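Local coordinates for sensor protein (Geobacter sulfurreducens, PDB 3H7M) that probably acts as a phosphorelay histidine kinase that uses ATP to phosphorylate histidine, represented here by its sensor domain resembling periplasmic binding proteins, at residues Pro22-Ile27 / Ala34-Glu39; Gly76-Glu81 / Gln191-Ala196; Thr94-Ala99 / Val163-Pro168. One frame throughout, in Å; residues are numbered along the deposited sequence.

How the contacts relate
From the N terminus, contact 1 comes first: six residues separate 22-27 from 34-39, and the small loop it closes joins a short antiparallel sheet to the start of helix 36-48. Contact 2 opens afterwards at 76-81 and is completed at 191-196, the longest closure of the three. Contact 3, joining 94-99 to 163-168, lies wholly within that span, so no two contacts cross. Strands 181-198 and 87-103 are neighbours in the large mixed sheet, which puts contacts 2 and 3 on adjoining strands, linked by Gln191 N to Val96 O at 2.7 Å. Tyr24 and Asn37 of contact 1 pack against Tyr193, while Pro22, Pro23 and Tyr24 meet Val167 and Pro168.

Contact 1. Residues Pro22-Ile27 / Ala34-Glu39; sequences PPYEFI and AGYNVE
Asn37 and Glu25 meet through their torsions: CG of Asn37 lies anti to its carbonyl carbon (chi1 -63°), whereas CG of Glu25 sits between backbone N and carbonyl carbon (chi1 54°), and the extended chain beyond it carries OE1 to the amide. Asn37 ND2 then donates to Glu25 OE1 over 2.8 Å in a nearly straight bond; the oxygen lies in the amide plane, but the donor stands above the carboxylate plane, 62° out of it. Gln75 NE2 also reaches OE1, Asp18 N holds OE2, and Asn37 ND2 is bonded to Tyr193 OH as well. An alanine in place of Asn37 would probably leave Glu25 OE1 short of one donor and Tyr193 OH without its amide mate. Two backbone bonds seat the start of helix 36-48: Tyr36 N to Pro23 O at 2.9 Å and Asn37 N to Tyr24 O at 2.7 Å. Gly35 is the N-cap residue, and a CB there would fall 2.6 Å from Tyr24 O, a clash. Just before it, Ala34 pairs with Phe26 as an antiparallel hydrogen-bonded pair, with Ala34 CB over one face of the Phe26 ring, 4.0 Å from its centroid, a CH-pi contact. With three donors around a buried carboxylate, Glu25 is likely to remain ionised, and the bond from Asn37 ties that charge to the first helical turn.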
loop_
_atom_site.group_PDB
_atom_site.type_symbol
_atom_site.label_atom_id
_atom_site.label_comp_id
_atom_site.label_asym_id
_atom_site.label_seq_id
_atom_site.Cartn_x
_atom_site.Cartn_y
_atom_site.Cartn_z
ATOM N N PRO A 22 1.471 -3.511 -6.538
ATOM C CA PRO A 22 1.163 -4.939 -6.493
ATOM C C PRO A 22 1.778 -5.595 -5.282
ATOM O O PRO A 22 2.801 -5.165 -4.782
ATOM C CB PRO A 22 1.770 -5.461 -7.792
ATOM C CG PRO A 22 2.967 -4.589 -7.944
ATOM C CD PRO A 22 2.376 -3.224 -7.662
ATOM N N PRO A 23 1.163 -6.663 -4.794
ATOM C CA PRO A 23 -0.054 -7.307 -5.277
ATOM C C PRO A 23 -1.343 -6.738 -4.688
ATOM O O PRO A 23 -2.403 -7.327 -4.884
ATOM C CB PRO A 23 0.160 -8.735 -4.837
ATOM C CG PRO A 23 0.722 -8.533 -3.484
ATOM C CD PRO A 23 1.769 -7.467 -3.723
ATOM N N TYR A 24 -1.265 -5.617 -3.969
ATOM C CA TYR A 24 -2.460 -5.039 -3.365
ATOM C C TYR A 24 -3.381 -4.406 -4.374
ATOM O O TYR A 24 -4.581 -4.683 -4.379
ATOM C CB TYR A 24 -2.091 -4.019 -2.293
ATOM C CG TYR A 24 -1.310 -4.648 -1.160
ATOM C CD1 TYR A 24 -1.818 -5.729 -0.466
ATOM C CD2 TYR A 24 -0.034 -4.203 -0.834
ATOM C CE1 TYR A 24 -1.073 -6.366 0.528
ATOM C CE2 TYR A 24 0.718 -4.838 0.153
ATOM C CZ TYR A 24 0.194 -5.912 0.827
ATOM O OH TYR A 24 0.937 -6.523 1.817
ATOM N N GLU A 25 -2.825 -3.551 -5.220
ATOM C CA GLU A 25 -3.610 -2.895 -6.252
ATOM C C GLU A 25 -2.727 -2.429 -7.394
ATOM O O GLU A 25 -1.615 -1.939 -7.169
ATOM C CB GLU A 25 -4.387 -1.703 -5.677
ATOM C CG GLU A 25 -3.549 -0.673 -4.934
ATOM C CD GLU A 25 -4.408 0.324 -4.187
ATOM O OE1 GLU A 25 -5.531 -0.056 -3.811
ATOM O OE2 GLU A 25 -3.962 1.474 -3.951
ATOM N N PHE A 26 -3.227 -2.581 -8.619
ATOM C CA PHE A 26 -2.478 -2.167 -9.786
ATOM C C PHE A 26 -3.252 -2.378 -11.073
ATOM O O PHE A 26 -4.100 -3.272 -11.172
ATOM C CB PHE A 26 -1.160 -2.949 -9.870
ATOM C CG PHE A 26 -1.343 -4.433 -10.017
ATOM C CD1 PHE A 26 -1.336 -5.028 -11.271
ATOM C CD2 PHE A 26 -1.549 -5.240 -8.893
ATOM C CE1 PHE A 26 -1.534 -6.427 -11.421
ATOM C CE2 PHE A 26 -1.750 -6.641 -9.015
ATOM C CZ PHE A 26 -1.742 -7.230 -10.282
ATOM N N ILE A 27 -2.952 -1.536 -12.056
ATOM C CA ILE A 27 -3.557 -1.653 -13.371
ATOM C C ILE A 27 -2.690 -2.713 -14.027
ATOM O O ILE A 27 -1.469 -2.567 -14.051
ATOM C CB ILE A 27 -3.436 -0.336 -14.163
ATOM C CG1 ILE A 27 -4.363 0.719 -13.556
ATOM C CG2 ILE A 27 -3.756 -0.583 -15.617
ATOM C CD1 ILE A 27 -4.334 2.053 -14.269
ATOM N N ALA A 34 -6.515 -4.414 -10.816
ATOM C CA ALA A 34 -6.264 -5.764 -10.327
ATOM C C ALA A 34 -5.622 -5.786 -8.947
ATOM O O ALA A 34 -5.116 -4.771 -8.448
ATOM C CB ALA A 34 -5.344 -6.516 -11.329
ATOM N N GLY A 35 -5.630 -6.963 -8.339
ATOM C CA GLY A 35 -5.009 -7.105 -7.040
ATOM C C GLY A 35 -5.921 -7.448 -5.892
ATOM O O GLY A 35 -7.153 -7.418 -6.028
ATOM N N TYR A 36 -5.287 -7.784 -4.768
ATOM C CA TYR A 36 -5.950 -8.132 -3.522
ATOM C C TYR A 36 -7.018 -7.076 -3.157
ATOM O O TYR A 36 -8.167 -7.418 -2.931
ATOM C CB TYR A 36 -4.887 -8.231 -2.416
ATOM C CG TYR A 36 -5.400 -8.394 -1.001
ATOM C CD1 TYR A 36 -5.289 -7.350 -0.068
ATOM C CD2 TYR A 36 -5.957 -9.606 -0.575
ATOM C CE1 TYR A 36 -5.717 -7.527 1.282
ATOM C CE2 TYR A 36 -6.386 -9.790 0.751
ATOM C CZ TYR A 36 -6.257 -8.748 1.678
ATOM O OH TYR A 36 -6.616 -8.952 3.005
ATOM N N ASN A 37 -6.634 -5.803 -3.131
ATOM C CA ASN A 37 -7.553 -4.725 -2.783
ATOM C C ASN A 37 -8.778 -4.733 -3.681
ATOM O O ASN A 37 -9.920 -4.665 -3.209
ATOM C CB ASN A 37 -6.857 -3.351 -2.880
ATOM C CG ASN A 37 -5.686 -3.186 -1.876
ATOM O OD1 ASN A 37 -5.401 -4.057 -1.060
ATOM N ND2 ASN A 37 -5.019 -2.051 -1.946
ATOM N N VAL A 38 -8.525 -4.832 -4.976
ATOM C CA VAL A 38 -9.563 -4.834 -6.007
ATOM C C VAL A 38 -10.560 -5.972 -5.804
ATOM O O VAL A 38 -11.772 -5.784 -5.796
ATOM C CB VAL A 38 -8.876 -4.920 -7.399
ATOM C CG1 VAL A 38 -9.879 -5.156 -8.516
ATOM C CG2 VAL A 38 -8.144 -3.607 -7.656
ATOM N N GLU A 39 -10.037 -7.156 -5.618
ATOM C CA GLU A 39 -10.863 -8.312 -5.403
ATOM C C GLU A 39 -11.688 -8.117 -4.117
ATOM O O GLU A 39 -12.875 -8.459 -4.046
ATOM C CB GLU A 39 -9.951 -9.514 -5.276
ATOM C CG GLU A 39 -10.529 -10.777 -5.823
ATOM C CD GLU A 39 -9.456 -11.753 -6.237
ATOM O OE1 GLU A 39 -8.528 -11.309 -6.961
ATOM O OE2 GLU A 39 -9.560 -12.947 -5.850
#

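Contact 2. Residues Gly76-Glu81 / Gln191-Ala196; sequences GISWSE and QRYGYA
Ile77 and Gly194 form an antiparallel hydrogen-bonded pair, and Ser78 and Tyr193 the non-hydrogen-bonded pair beside it, where strands 73-78 and 181-198 adjoin in the mixed sheet of this fold, related to the periplasmic binding proteins. Ile77 N reaches Gly194 O at 2.9 Å, and Gly194 N returns a bond to Ile77 O. The tight part lies around Tyr193. Its CG is anti to the backbone N (chi1 -172°), and one face of the ring rests on the backbone of Gly76 and Ile77, with Gly76 C 3.1 Å above the plane, offset toward the rim, and Ile77 N also over that face. Ser78 OG lies at the ring's edge, in plane. A CB on Gly76 would come within 2.2 Å of Tyr193 OH, so the ring takes up the place of a side chain there; that hydroxyl is bonded to Asn37 ND2. Away from the ring, Ile77 CG2 touches Ala196 CB at 3.4 Å, a close apolar contact. The other end is looser and wetter. Trp79 N bonds to Arg192 O, but the two side chains, both exposed, approach no closer than 4.3 Å between Trp79 CB and Arg192 CB; the indole meets Phe89 edge-to-face, and the Trp79 side chain lies about 7 Å from the bound sodium ion. Two waters bridge Trp79 to strand 181-198, both donating to Trp79 O: one also donates to Gln191 OE1 at 2.8 Å, and the other accepts from Arg192 N at 2.8 Å.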
loop_
_atom_site.group_PDB
_atom_site.type_symbol
_atom_site.label_atom_id
_atom_site.label_comp_id
_atom_site.label_asym_id
_atom_site.label_seq_id
_atom_site.Cartn_x
_atom_site.Cartn_y
_atom_site.Cartn_z
ATOM N N GLY A 76 -6.811 0.924 -0.138
ATOM C CA GLY A 76 -5.617 0.445 0.532
ATOM C C GLY A 76 -4.688 1.520 1.044
ATOM O O GLY A 76 -3.814 2.003 0.321
ATOM N N ILE A 77 -4.860 1.891 2.302
ATOM C CA ILE A 77 -4.019 2.911 2.866
ATOM C C ILE A 77 -3.658 2.575 4.296
ATOM O O ILE A 77 -4.479 2.065 5.068
ATOM C CB ILE A 77 -4.696 4.269 2.798
ATOM C CG1 ILE A 77 -3.806 5.319 3.457
ATOM C CG2 ILE A 77 -6.051 4.201 3.468
ATOM C CD1 ILE A 77 -4.317 6.732 3.299
ATOM N N SER A 78 -2.398 2.836 4.623
ATOM C CA SER A 78 -1.868 2.568 5.948
ATOM C C SER A 78 -2.319 3.624 6.949
ATOM O O SER A 78 -2.383 4.806 6.635
ATOM C CB SER A 78 -0.340 2.521 5.898
ATOM O OG SER A 78 0.122 1.307 5.330
ATOM N N TRP A 79 -2.637 3.183 8.156
ATOM C CA TRP A 79 -3.074 4.082 9.209
ATOM C C TRP A 79 -1.900 4.804 9.869
ATOM O O TRP A 79 -0.789 4.255 9.958
ATOM C CB TRP A 79 -3.828 3.297 10.289
ATOM C CG TRP A 79 -4.360 4.183 11.387
ATOM C CD1 TRP A 79 -5.546 4.867 11.392
ATOM C CD2 TRP A 79 -3.682 4.550 12.592
ATOM N NE1 TRP A 79 -5.641 5.642 12.524
ATOM C CE2 TRP A 79 -4.509 5.465 13.276
ATOM C CE3 TRP A 79 -2.450 4.199 13.160
ATOM C CZ2 TRP A 79 -4.146 6.031 14.498
ATOM C CZ3 TRP A 79 -2.091 4.762 14.376
ATOM C CH2 TRP A 79 -2.937 5.668 15.030
ATOM N N SER A 80 -2.161 6.035 10.316
ATOM C CA SER A 80 -1.190 6.863 11.052
ATOM C C SER A 80 -1.939 8.013 11.702
ATOM O O SER A 80 -2.990 8.431 11.219
ATOM C CB SER A 80 -0.104 7.449 10.152
ATOM O OG SER A 80 -0.462 8.746 9.735
ATOM N N GLU A 81 -1.385 8.525 12.795
ATOM C CA GLU A 81 -1.997 9.629 13.516
ATOM C C GLU A 81 -2.218 10.849 12.642
ATOM O O GLU A 81 -3.336 11.362 12.566
ATOM C CB GLU A 81 -1.149 10.003 14.725
ATOM C CG GLU A 81 -1.613 9.351 16.012
ATOM C CD GLU A 81 -3.080 9.630 16.286
ATOM O OE1 GLU A 81 -3.558 10.722 15.901
ATOM O OE2 GLU A 81 -3.752 8.766 16.892
ATOM N N GLN A 191 2.365 -2.140 9.439
ATOM C CA GLN A 191 1.306 -1.149 9.246
ATOM C C GLN A 191 -0.090 -1.750 9.147
ATOM O O GLN A 191 -0.256 -2.889 8.691
ATOM C CB GLN A 191 1.576 -0.346 7.979
ATOM C CG GLN A 191 2.913 0.337 7.975
ATOM C CD GLN A 191 3.034 1.307 9.116
ATOM O OE1 GLN A 191 2.294 2.291 9.188
ATOM N NE2 GLN A 191 3.960 1.034 10.030
ATOM N N ARG A 192 -1.091 -0.982 9.581
ATOM C CA ARG A 192 -2.487 -1.427 9.516
ATOM C C ARG A 192 -2.975 -0.792 8.230
ATOM O O ARG A 192 -3.029 0.429 8.119
ATOM C CB ARG A 192 -3.273 -0.909 10.718
ATOM C CG ARG A 192 -2.576 -1.148 12.050
ATOM C CD ARG A 192 -3.513 -0.905 13.221
ATOM N NE ARG A 192 -4.280 -2.104 13.558
ATOM C CZ ARG A 192 -5.451 -2.084 14.182
ATOM N NH1 ARG A 192 -5.987 -0.922 14.531
ATOM N NH2 ARG A 192 -6.086 -3.222 14.451
ATOM N N TYR A 193 -3.330 -1.632 7.264
ATOM C CA TYR A 193 -3.724 -1.187 5.912
ATOM C C TYR A 193 -5.193 -1.514 5.568
ATOM O O TYR A 193 -5.647 -2.661 5.725
ATOM C CB TYR A 193 -2.753 -1.882 4.935
ATOM C CG TYR A 193 -2.782 -1.484 3.490
ATOM C CD1 TYR A 193 -2.018 -0.406 3.023
ATOM C CD2 TYR A 193 -3.478 -2.263 2.557
ATOM C CE1 TYR A 193 -1.942 -0.123 1.650
ATOM C CE2 TYR A 193 -3.400 -2.001 1.174
ATOM C CZ TYR A 193 -2.640 -0.933 0.733
ATOM O OH TYR A 193 -2.618 -0.665 -0.619
ATOM N N GLY A 194 -5.937 -0.523 5.085
ATOM C CA GLY A 194 -7.335 -0.799 4.780
ATOM C C GLY A 194 -8.051 0.312 4.066
ATOM O O GLY A 194 -7.419 1.182 3.467
ATOM N N TYR A 195 -9.381 0.298 4.095
ATOM C CA TYR A 195 -10.091 1.371 3.409
ATOM C C TYR A 195 -10.079 2.639 4.237
ATOM O O TYR A 195 -9.808 2.614 5.443
ATOM C CB TYR A 195 -11.543 0.989 3.121
ATOM C CG TYR A 195 -11.703 -0.218 2.237
ATOM C CD1 TYR A 195 -11.622 -1.505 2.765
ATOM C CD2 TYR A 195 -11.913 -0.075 0.866
ATOM C CE1 TYR A 195 -11.740 -2.615 1.958
ATOM C CE2 TYR A 195 -12.039 -1.179 0.052
ATOM C CZ TYR A 195 -11.947 -2.450 0.599
ATOM O OH TYR A 195 -12.035 -3.553 -0.220
ATOM N N ALA A 196 -10.376 3.745 3.564
ATOM C CA ALA A 196 -10.447 5.051 4.178
ATOM C C ALA A 196 -11.338 5.951 3.310
ATOM O O ALA A 196 -11.347 5.835 2.079
ATOM C CB ALA A 196 -9.068 5.631 4.305
HETATM O O HOH W 1 1.673 3.893 11.434
HETATM O O HOH W 2 -0.667 1.412 10.912
#

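Contact 3. Residues Thr94-Ala99 / Val163-Pro168; sequences TIVYHA and VVAMVP
Ala165 and His98 lie opposite each other as an antiparallel non-hydrogen-bonded pair, their CA atoms 4.1 Å apart, where strand 161-165 joins the long strand 87-103 in the mixed sheet of a domain related to the periplasmic binding proteins. Over 94-99 and 163-165 the N-to-C directions differ by 156°. The next pair, Ala99 with Val164, is hydrogen-bonded: Ala99 N reaches Val164 O at 3.0 Å, and Val164 N gives a longer bond back to Ala99 O.

Three side chains, Val96, His98 and Met166, set the packing. Val96 directs CG1, which is anti to its backbone N, at the methyl of Ala165, with 3.6 Å between CG1 and Ala165 CB. The side chains of the His98 and Ala165 pair diverge, so the imidazole does not meet that methyl; it leans instead toward the opposing backbone, CD2 standing 3.8 Å from Ala165 N in an oblique approach. ND1 bonds to Ala189 O, which fixes one side of the ring through strand 181-198, while Ile127 and Met128 of helix 127-133 also touch it. Met166, the first helical residue, folds back on the strand: chi2 of 83° brings SD to within 3.8 Å of Ala99 CB, and chi3 of 90° places CE at 4.0 Å from the same methyl. The contact to Ala99 CB is apolar, made chiefly by SD and CE of Met166.

The strand hands over to helix 166-175 with Ala165 as N-cap residue. Tyr97 O serves the first helical turn twice: it accepts directly from Met166 N at 3.1 Å, and it accepts from water 3, whose oxygen in turn takes the hydrogen of Val167 N at 3.0 Å.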
loop_
_atom_site.group_PDB
_atom_site.type_symbol
_atom_site.label_atom_id
_atom_site.label_comp_id
_atom_site.label_asym_id
_atom_site.label_seq_id
_atom_site.Cartn_x
_atom_site.Cartn_y
_atom_site.Cartn_z
ATOM N N THR A 94 -5.557 -5.754 6.096
ATOM C CA THR A 94 -4.261 -6.439 6.110
ATOM C C THR A 94 -3.180 -5.653 6.880
ATOM O O THR A 94 -3.303 -4.450 7.116
ATOM C CB THR A 94 -3.724 -6.661 4.678
ATOM O OG1 THR A 94 -2.539 -7.465 4.728
ATOM C CG2 THR A 94 -3.378 -5.338 4.044
ATOM N N ILE A 95 -2.122 -6.354 7.265
ATOM C CA ILE A 95 -0.987 -5.732 7.945
ATOM C C ILE A 95 0.212 -5.766 6.992
ATOM O O ILE A 95 0.607 -6.824 6.508
ATOM C CB ILE A 95 -0.603 -6.491 9.215
ATOM C CG1 ILE A 95 -1.809 -6.571 10.146
ATOM C CG2 ILE A 95 0.551 -5.782 9.902
ATOM C CD1 ILE A 95 -2.358 -5.226 10.527
ATOM N N VAL A 96 0.774 -4.597 6.729
ATOM C CA VAL A 96 1.910 -4.452 5.832
ATOM C C VAL A 96 3.244 -4.229 6.550
ATOM O O VAL A 96 3.467 -3.185 7.155
ATOM C CB VAL A 96 1.693 -3.258 4.892
ATOM C CG1 VAL A 96 2.873 -3.116 3.937
ATOM C CG2 VAL A 96 0.417 -3.445 4.129
ATOM N N TYR A 97 4.130 -5.208 6.483
ATOM C CA TYR A 97 5.450 -5.085 7.093
ATOM C C TYR A 97 6.378 -4.429 6.092
ATOM O O TYR A 97 6.110 -4.435 4.896
ATOM C CB TYR A 97 6.025 -6.447 7.410
ATOM C CG TYR A 97 5.529 -7.062 8.679
ATOM C CD1 TYR A 97 6.025 -6.651 9.917
ATOM C CD2 TYR A 97 4.611 -8.108 8.650
ATOM C CE1 TYR A 97 5.626 -7.278 11.099
ATOM C CE2 TYR A 97 4.202 -8.738 9.822
ATOM C CZ TYR A 97 4.716 -8.323 11.040
ATOM O OH TYR A 97 4.331 -8.970 12.188
ATOM N N HIS A 98 7.463 -3.844 6.580
ATOM C CA HIS A 98 8.439 -3.243 5.682
ATOM C C HIS A 98 9.709 -4.054 5.749
ATOM O O HIS A 98 9.844 -4.991 6.536
ATOM C CB HIS A 98 8.779 -1.817 6.063
ATOM C CG HIS A 98 7.747 -0.823 5.662
ATOM N ND1 HIS A 98 6.584 -0.634 6.374
ATOM C CD2 HIS A 98 7.702 0.040 4.621
ATOM C CE1 HIS A 98 5.864 0.307 5.787
ATOM N NE2 HIS A 98 6.520 0.733 4.722
ATOM N N ALA A 99 10.657 -3.690 4.913
ATOM C CA ALA A 99 11.901 -4.414 4.924
ATOM C C ALA A 99 12.974 -3.570 4.299
ATOM O O ALA A 99 12.689 -2.618 3.567
ATOM C CB ALA A 99 11.746 -5.706 4.165
ATOM N N VAL A 163 14.084 0.907 1.298
ATOM C CA VAL A 163 13.143 0.444 2.314
ATOM C C VAL A 163 11.746 0.523 1.705
ATOM O O VAL A 163 11.271 1.604 1.355
ATOM C CB VAL A 163 13.215 1.329 3.588
ATOM C CG1 VAL A 163 11.985 1.091 4.461
ATOM C CG2 VAL A 163 14.500 1.012 4.378
ATOM N N VAL A 164 11.096 -0.625 1.539
ATOM C CA VAL A 164 9.758 -0.629 0.957
ATOM C C VAL A 164 8.998 -1.766 1.570
ATOM O O VAL A 164 9.582 -2.588 2.285
ATOM C CB VAL A 164 9.773 -0.811 -0.577
ATOM C CG1 VAL A 164 10.641 0.231 -1.224
ATOM C CG2 VAL A 164 10.264 -2.191 -0.926
ATOM N N ALA A 165 7.696 -1.808 1.305
ATOM C CA ALA A 165 6.878 -2.858 1.872
ATOM C C ALA A 165 7.389 -4.183 1.355
ATOM O O ALA A 165 7.612 -4.381 0.159
ATOM C CB ALA A 165 5.424 -2.662 1.497
ATOM N N MET A 166 7.589 -5.084 2.294
ATOM C CA MET A 166 8.081 -6.401 2.012
ATOM C C MET A 166 7.420 -7.143 0.840
ATOM O O MET A 166 8.073 -7.489 -0.161
ATOM C CB MET A 166 7.940 -7.231 3.276
ATOM C CG MET A 166 8.254 -8.672 3.084
ATOM S SD MET A 166 10.008 -8.921 3.171
ATOM C CE MET A 166 10.141 -9.229 4.958
ATOM N N VAL A 167 6.128 -7.402 0.966
ATOM C CA VAL A 167 5.444 -8.170 -0.048
ATOM C C VAL A 167 5.534 -7.522 -1.414
ATOM O O VAL A 167 5.936 -8.147 -2.389
ATOM C CB VAL A 167 4.009 -8.460 0.403
ATOM C CG1 VAL A 167 3.194 -9.076 -0.733
ATOM C CG2 VAL A 167 4.080 -9.424 1.594
ATOM N N PRO A 168 5.168 -6.262 -1.504
ATOM C CA PRO A 168 5.278 -5.636 -2.821
ATOM C C PRO A 168 6.733 -5.770 -3.329
ATOM O O PRO A 168 6.988 -5.931 -4.527
ATOM C CB PRO A 168 4.905 -4.196 -2.538
ATOM C CG PRO A 168 3.818 -4.369 -1.435
ATOM C CD PRO A 168 4.450 -5.407 -0.539
HETATM O O HOH W 3 4.469 -6.154 3.142
#